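Uracil-dna glycosylase (Deinococcus radiodurans, PDB 4UQM) belongs to the uracil-DNA glycosylase superfamily, a group of single-domain alpha/beta proteins built around a parallel four-stranded sheet, and is bound to nucleic acid here. Local coordinates at residues E25-A30 and K169-K174. The protein carries 1 engineered substitution. Sequence-based numbering, arbitrary orientation.
Sequences EDWQEA and KAVNAK
Ala30 and Ala170 bring two helices together, their CA atoms 6.4 Å apart. Residues 25-30 form the opening of helix 25-35. Residues 169-174 lie at the C-terminal end of helix 160-172. Both alanine side chains leave their CA toward the other helix, and Ala30 CB meets Ala170 CB at 4.1 Å. These small methyl side chains let the two backbones come close.

Trp27 supplies most of what residues 25-30 bring to the contact. Its CG is anti to its own carbonyl carbon (chi1 -77°), and the benzo end of the indole reaches across to helix 160-172. There CH2 touches Val171 CG2 at 3.8 Å. The neighbouring ring atom CZ3 lies 4.3 Å from Ala170 CB. Both methyls approach the ring obliquely. In Val171, CG1 is anti to the backbone N (chi1 178°), leaving CG2 to meet the indole.

The pyrrole end of Trp27 is held elsewhere: NE1 donates a hydrogen bond to Thr70 O. Asp26, the residue before Trp27, takes hydrogen bonds from the backbone N of Leu72 and Gly73, through OD1 and OD2 respectively. The start of helix 25-35 is thus tied to residues 70-73, before strand 77-81.

No hydrogen bond joins the segments, and the small contact buries 123 Å². This apolar packing joins helix 25-35, near the chain start, to the helix leading into inner sheet strand 179-183, about 18 Å from the bound nucleic acid at the nearest atoms. The indole serves two purposes: Thr70 O satisfies its N-H, while CZ3 and CH2 of its six-membered ring pack against Ala170 and Val171.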
loop_
_atom_site.group_PDB
_atom_site.type_symbol
_atom_site.label_atom_id
_atom_site.label_comp_id
_atom_site.label_asym_id
_atom_site.label_seq_id
_atom_site.Cartn_x
_atom_site.Cartn_y
_atom_site.Cartn_z
ATOM N N GLU A 25 -3.804 6.335 -17.065
ATOM C CA GLU A 25 -3.798 5.500 -18.263
ATOM C C GLU A 25 -2.762 4.406 -18.200
ATOM O O GLU A 25 -2.985 3.337 -18.726
ATOM C CB GLU A 25 -3.467 6.359 -19.509
ATOM C CG GLU A 25 -3.283 5.613 -20.857
ATOM C CD GLU A 25 -2.573 6.409 -21.962
ATOM O OE1 GLU A 25 -2.279 7.616 -21.790
ATOM O OE2 GLU A 25 -2.300 5.844 -23.055
ATOM N N ASP A 26 -1.612 4.685 -17.587
ATOM C CA ASP A 26 -0.565 3.667 -17.497
ATOM C C ASP A 26 -1.007 2.462 -16.688
ATOM O O ASP A 26 -0.749 1.328 -17.092
ATOM C CB ASP A 26 0.803 4.239 -17.062
ATOM C CG ASP A 26 0.799 5.013 -15.770
ATOM O OD1 ASP A 26 -0.128 4.938 -14.924
ATOM O OD2 ASP A 26 1.851 5.705 -15.588
ATOM N N TRP A 27 -1.697 2.704 -15.584
ATOM C CA TRP A 27 -2.277 1.598 -14.817
ATOM C C TRP A 27 -3.360 0.878 -15.620
ATOM O O TRP A 27 -3.421 -0.363 -15.624
ATOM C CB TRP A 27 -2.870 2.059 -13.504
ATOM C CG TRP A 27 -1.915 2.363 -12.397
ATOM C CD1 TRP A 27 -1.852 3.534 -11.679
ATOM C CD2 TRP A 27 -0.927 1.476 -11.815
ATOM N NE1 TRP A 27 -0.868 3.432 -10.691
ATOM C CE2 TRP A 27 -0.283 2.190 -10.782
ATOM C CE3 TRP A 27 -0.526 0.162 -12.082
ATOM C CZ2 TRP A 27 0.723 1.616 -9.989
ATOM C CZ3 TRP A 27 0.435 -0.411 -11.294
ATOM C CH2 TRP A 27 1.083 0.325 -10.277
ATOM N N GLN A 28 -4.212 1.629 -16.325
ATOM C CA GLN A 28 -5.278 0.986 -17.087
ATOM C C GLN A 28 -4.694 0.038 -18.125
ATOM O O GLN A 28 -5.171 -1.090 -18.296
ATOM C CB GLN A 28 -6.174 2.015 -17.775
ATOM C CG GLN A 28 -7.084 2.927 -16.942
ATOM C CD GLN A 28 -8.262 2.266 -16.174
ATOM O OE1 GLN A 28 -8.262 1.042 -15.906
ATOM N NE2 GLN A 28 -9.279 3.102 -15.785
ATOM N N GLU A 29 -3.649 0.475 -18.813
ATOM C CA GLU A 29 -3.002 -0.371 -19.816
ATOM C C GLU A 29 -2.325 -1.590 -19.232
ATOM O O GLU A 29 -2.466 -2.701 -19.747
ATOM C CB GLU A 29 -2.027 0.443 -20.678
ATOM C CG GLU A 29 -2.733 1.468 -21.523
ATOM C CD GLU A 29 -1.813 2.311 -22.382
ATOM O OE1 GLU A 29 -0.639 1.934 -22.570
ATOM O OE2 GLU A 29 -2.307 3.356 -22.890
ATOM N N ALA A 30 -1.619 -1.402 -18.129
ATOM C CA ALA A 30 -0.907 -2.529 -17.474
ATOM C C ALA A 30 -1.862 -3.542 -16.895
ATOM O O ALA A 30 -1.614 -4.739 -16.958
ATOM C CB ALA A 30 0.040 -2.015 -16.418
ATOM N N LYS A 169 4.056 -7.017 -10.366
ATOM C CA LYS A 169 4.706 -7.339 -11.621
ATOM C C LYS A 169 4.841 -6.125 -12.546
ATOM O O LYS A 169 5.875 -5.977 -13.194
ATOM C CB LYS A 169 3.992 -8.494 -12.352
ATOM C CG LYS A 169 4.253 -9.845 -11.638
ATOM C CD LYS A 169 3.515 -10.971 -12.334
ATOM C CE LYS A 169 3.194 -12.174 -11.424
ATOM N NZ LYS A 169 2.264 -13.173 -12.028
ATOM N N ALA A 170 3.814 -5.261 -12.602
ATOM C CA ALA A 170 3.892 -4.081 -13.476
ATOM C C ALA A 170 4.983 -3.107 -13.009
ATOM O O ALA A 170 5.729 -2.523 -13.820
ATOM C CB ALA A 170 2.572 -3.371 -13.500
ATOM N N VAL A 171 5.070 -2.917 -11.693
ATOM C CA VAL A 171 6.127 -2.077 -11.118
ATOM C C VAL A 171 7.488 -2.737 -11.323
ATOM O O VAL A 171 8.440 -2.055 -11.688
ATOM C CB VAL A 171 5.843 -1.815 -9.632
ATOM C CG1 VAL A 171 6.936 -1.001 -9.010
ATOM C CG2 VAL A 171 4.503 -1.060 -9.482
ATOM N N ASN A 172 7.590 -4.057 -11.111
ATOM C CA ASN A 172 8.873 -4.747 -11.307
ATOM C C ASN A 172 9.410 -4.650 -12.738
ATOM O O ASN A 172 10.617 -4.639 -12.985
ATOM C CB ASN A 172 8.680 -6.214 -10.968
ATOM C CG ASN A 172 9.943 -7.002 -11.096
ATOM O OD1 ASN A 172 10.893 -6.798 -10.334
ATOM N ND2 ASN A 172 9.981 -7.911 -12.039
ATOM N N ALA A 173 8.500 -4.590 -13.691
ATOM C CA ALA A 173 8.863 -4.410 -15.100
ATOM C C ALA A 173 9.493 -3.041 -15.406
ATOM O O ALA A 173 10.055 -2.863 -16.505
ATOM C CB ALA A 173 7.642 -4.633 -15.987
ATOM N N LYS A 174 9.369 -2.061 -14.506
ATOM C CA LYS A 174 10.053 -0.775 -14.728
ATOM C C LYS A 174 11.564 -0.971 -14.672
ATOM O O LYS A 174 12.075 -1.759 -13.866
ATOM C CB LYS A 174 9.619 0.267 -13.702
ATOM C CG LYS A 174 8.154 0.727 -13.777
ATOM C CD LYS A 174 7.724 1.357 -12.460
ATOM C CE LYS A 174 8.485 2.560 -12.028
ATOM N NZ LYS A 174 7.849 3.837 -12.250
#